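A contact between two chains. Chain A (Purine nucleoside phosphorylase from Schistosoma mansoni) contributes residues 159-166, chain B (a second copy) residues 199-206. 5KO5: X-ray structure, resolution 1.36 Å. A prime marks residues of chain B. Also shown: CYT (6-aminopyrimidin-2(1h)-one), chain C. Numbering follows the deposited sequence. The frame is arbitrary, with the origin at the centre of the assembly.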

# COMPACT_ATOMS: atom_id res chain seq x y z
N PRO A 159 -12.12 -12.69 -15.10
CA PRO A 159 -11.82 -13.72 -14.10
C PRO A 159 -11.37 -13.10 -12.78
O PRO A 159 -10.94 -11.95 -12.71
N ARG A 160 -11.46 -13.93 -11.73
CA ARG A 160 -11.04 -13.49 -10.40
C ARG A 160 -9.57 -13.08 -10.39
O ARG A 160 -9.20 -12.09 -9.73
N PHE A 161 -8.71 -13.83 -11.08
CA PHE A 161 -7.26 -13.61 -11.04
C PHE A 161 -6.74 -13.35 -12.44
O PHE A 161 -6.25 -14.28 -13.10
N PRO A 162 -6.76 -12.11 -12.93
CA PRO A 162 -6.23 -11.87 -14.28
C PRO A 162 -4.72 -11.94 -14.30
O PRO A 162 -4.04 -11.52 -13.36
N ASP A 163 -4.19 -12.45 -15.41
CA ASP A 163 -2.78 -12.37 -15.72
C ASP A 163 -2.52 -11.08 -16.48
O ASP A 163 -3.28 -10.70 -17.38
N LEU A 164 -1.44 -10.39 -16.11
CA LEU A 164 -1.11 -9.10 -16.70
C LEU A 164 0.06 -9.17 -17.67
O LEU A 164 0.56 -8.12 -18.10
N SER A 165 0.48 -10.38 -18.04
CA SER A 165 1.65 -10.57 -18.90
C SER A 165 1.47 -9.94 -20.27
O SER A 165 2.45 -9.56 -20.91
N ASN A 166 0.23 -9.82 -20.74
CA ASN A 166 -0.07 -9.20 -22.03
C ASN A 166 -0.99 -8.00 -21.86
O ASN A 166 -1.81 -7.70 -22.74
N GLY B 199 -3.05 -8.50 -4.46
CA GLY B 199 -3.84 -9.11 -5.53
C GLY B 199 -5.10 -8.32 -5.86
O GLY B 199 -5.31 -7.23 -5.33
N PRO B 200 -5.99 -8.87 -6.68
CA PRO B 200 -6.03 -10.27 -7.14
C PRO B 200 -5.40 -10.49 -8.51
O PRO B 200 -5.45 -11.61 -9.01
N THR B 201 -4.84 -9.46 -9.13
CA THR B 201 -4.07 -9.71 -10.35
C THR B 201 -2.81 -10.47 -9.98
O THR B 201 -2.16 -10.18 -8.97
N TYR B 202 -2.46 -11.47 -10.79
CA TYR B 202 -1.17 -12.12 -10.60
C TYR B 202 -0.05 -11.09 -10.69
O TYR B 202 -0.20 -10.04 -11.32
N GLU B 203 1.05 -11.40 -10.04
CA GLU B 203 2.25 -10.59 -10.16
C GLU B 203 2.57 -10.34 -11.63
O GLU B 203 2.55 -11.27 -12.45
N SER B 204 2.80 -9.08 -11.99
CA SER B 204 3.17 -8.77 -13.36
C SER B 204 4.62 -9.20 -13.59
O SER B 204 5.39 -9.35 -12.63
N PRO B 205 5.01 -9.42 -14.85
CA PRO B 205 6.41 -9.81 -15.11
C PRO B 205 7.41 -8.86 -14.48
O PRO B 205 8.45 -9.30 -13.96
N ASP B 206 7.13 -7.56 -14.51
CA ASP B 206 8.08 -6.62 -13.93
C ASP B 206 8.01 -6.56 -12.42
O ASP B 206 9.03 -6.30 -11.78

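Packing between residues 159-166 of one purine nucleoside phosphorylase chain and residues 199-206 of a second copy. The two segments run in nearly the same direction, 9° apart, and bury 555 Å² between them, counting both sides. In the backbone, one direct hydrogen bond crosses the contact, from Tyr202′ N to Pro162 O (3.0 Å); Pro162 lies beside Thr201′. The same carbonyl receives a CA-H...O contact from Thr201′ CA to Pro162 O (3.5 Å); a second runs from Phe161 CA to Pro200′ O (3.4 Å).

In the apolar packing, Leu164, Pro200′ and Pro205′ point their CA-to-CB bonds toward the partner. Leu164 (chi1 m, chi2 t) sets CD1 3.6 Å from Thr201′ CB, and its CB lies 4.4 Å from Ser204′ CB. Thr201′ (chi1 p) also meets the ring of Pro162, CG2 to Pro162 CG at 4.1 Å. Pro200′, preceded by a cis peptide bond, packs against both Arg160 and Phe161: its CG is 3.5 Å from Arg160 NH1, oblique to the guanidinium, and its CB is 4.1 Å from Phe161 CD1. Arg160 (chi1 t, chi2 p, chi3 m) starts sideways, but its end comes nearer to the partner. At the other end of the contact, Pro205′ CG packs 3.9 Å from Ser165 OG.

Phe161 and Tyr202′, both with chi1 m, form an aromatic pair that meets obliquely, ring centroids 5.9 Å apart and planes at 37°. Their closest side-chain approach is Phe161 CB to Tyr202′ CE2, 3.5 Å; Tyr202′ CE2 also lies 3.4 Å from Phe161 O.

Among the polar side chains, the CA-to-CB bond of Asp163 (chi1 t) points away from the partner, and both carboxylate oxygens accept from Ser165: OD1 from Ser165 OG (2.8 Å), and OD2 in a weak hydrogen bond from Ser165 N (3.0 Å). Water 1 links the two chains, donating to Asp163 OD1 (3.1 Å) and Glu203′ O (2.8 Å) and accepting from Leu164 N (2.8 Å). Ser204′ (chi1 p) caps the helix that begins at Pro205′, its OG bonding to a backbone N just past the stretch.

Glu203′ (chi1 p, chi2 m) also has its CA-to-CB bond pointing away from the partner, and its carboxylate grips the bound ligand with both oxygens, OE1 accepting from CYT N3 and OE2 from CYT N4, each at 2.8 Å. CYT N3 also lies at the edge of the Tyr202′ ring, 3.5 Å from Tyr202′ CD1, so this tyrosine touches both Phe161 and the ligand.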

# COMPACT_ATOMS: atom_id res chain seq x y z
CB PRO A 159 -10.65 -14.48 -14.74
CG PRO A 159 -9.94 -13.44 -15.54
CD PRO A 159 -11.03 -12.53 -16.08
CB ARG A 160 -11.31 -14.62 -9.41
CG ARG A 160 -10.70 -14.43 -8.01
CD ARG A 160 -11.47 -13.42 -7.13
NE ARG A 160 -11.26 -12.02 -7.51
CZ ARG A 160 -11.72 -10.99 -6.81
NH1 ARG A 160 -11.51 -9.75 -7.23
NH2 ARG A 160 -12.44 -11.21 -5.72
CB PHE A 161 -6.54 -14.84 -10.46
CG PHE A 161 -7.06 -15.29 -9.12
CD1 PHE A 161 -6.77 -14.55 -7.97
CD2 PHE A 161 -7.81 -16.44 -9.01
CE1 PHE A 161 -7.23 -14.97 -6.73
CE2 PHE A 161 -8.27 -16.87 -7.75
CZ PHE A 161 -7.99 -16.13 -6.63
CB PRO A 162 -6.69 -10.45 -14.60
CG PRO A 162 -7.62 -10.04 -13.53
CD PRO A 162 -7.41 -10.93 -12.35
CB ASP A 163 -2.38 -13.56 -16.60
CG ASP A 163 -1.02 -13.39 -17.21
OD1 ASP A 163 -0.03 -13.61 -16.50
OD2 ASP A 163 -0.95 -13.03 -18.40
CB LEU A 164 -0.82 -8.08 -15.60
CG LEU A 164 -1.96 -7.86 -14.61
CD1 LEU A 164 -1.53 -6.89 -13.53
CD2 LEU A 164 -3.21 -7.33 -15.32
CB SER A 165 1.96 -12.06 -19.05
OG SER A 165 2.22 -12.65 -17.79
CB ASN A 166 -0.64 -10.21 -23.02
CG ASN A 166 0.27 -11.41 -23.22
OD1 ASN A 166 -0.17 -12.56 -23.13
ND2 ASN A 166 1.55 -11.15 -23.47
CB PRO B 200 -7.53 -10.55 -7.22
CG PRO B 200 -8.11 -9.19 -7.67
CD PRO B 200 -7.26 -8.16 -6.93
CB THR B 201 -3.67 -8.42 -11.07
OG1 THR B 201 -2.97 -7.55 -10.17
CG2 THR B 201 -4.89 -7.68 -11.63
CB TYR B 202 -0.97 -13.23 -11.64
CG TYR B 202 -1.81 -14.44 -11.38
CD1 TYR B 202 -1.61 -15.19 -10.22
CD2 TYR B 202 -2.81 -14.85 -12.26
CE1 TYR B 202 -2.38 -16.31 -9.95
CE2 TYR B 202 -3.58 -15.98 -11.99
CZ TYR B 202 -3.37 -16.69 -10.84
OH TYR B 202 -4.13 -17.81 -10.57
CB GLU B 203 3.40 -11.32 -9.46
CG GLU B 203 3.79 -12.72 -10.01
CD GLU B 203 3.03 -13.92 -9.43
OE1 GLU B 203 1.94 -13.77 -8.83
OE2 GLU B 203 3.54 -15.05 -9.61
CB SER B 204 3.03 -7.28 -13.62
OG SER B 204 4.10 -6.55 -13.03
CB PRO B 205 6.49 -9.83 -16.64
CG PRO B 205 5.10 -10.18 -17.09
CD PRO B 205 4.17 -9.54 -16.06
CB ASP B 206 7.90 -5.26 -14.59
CG ASP B 206 8.21 -5.32 -16.05
OD1 ASP B 206 9.40 -5.52 -16.37
OD2 ASP B 206 7.28 -5.22 -16.88
N3 CYT C . 0.81 -16.22 -7.97
C4 CYT C . 1.03 -17.34 -8.66
N1 CYT C . -0.71 -17.41 -6.58
C2 CYT C . -0.06 -16.22 -6.93
O2 CYT C . -0.31 -15.19 -6.30
N4 CYT C . 1.89 -17.28 -9.68
C5 CYT C . 0.39 -18.57 -8.31
C6 CYT C . -0.46 -18.56 -7.28
O HOH W 1 0.61 -11.36 -14.53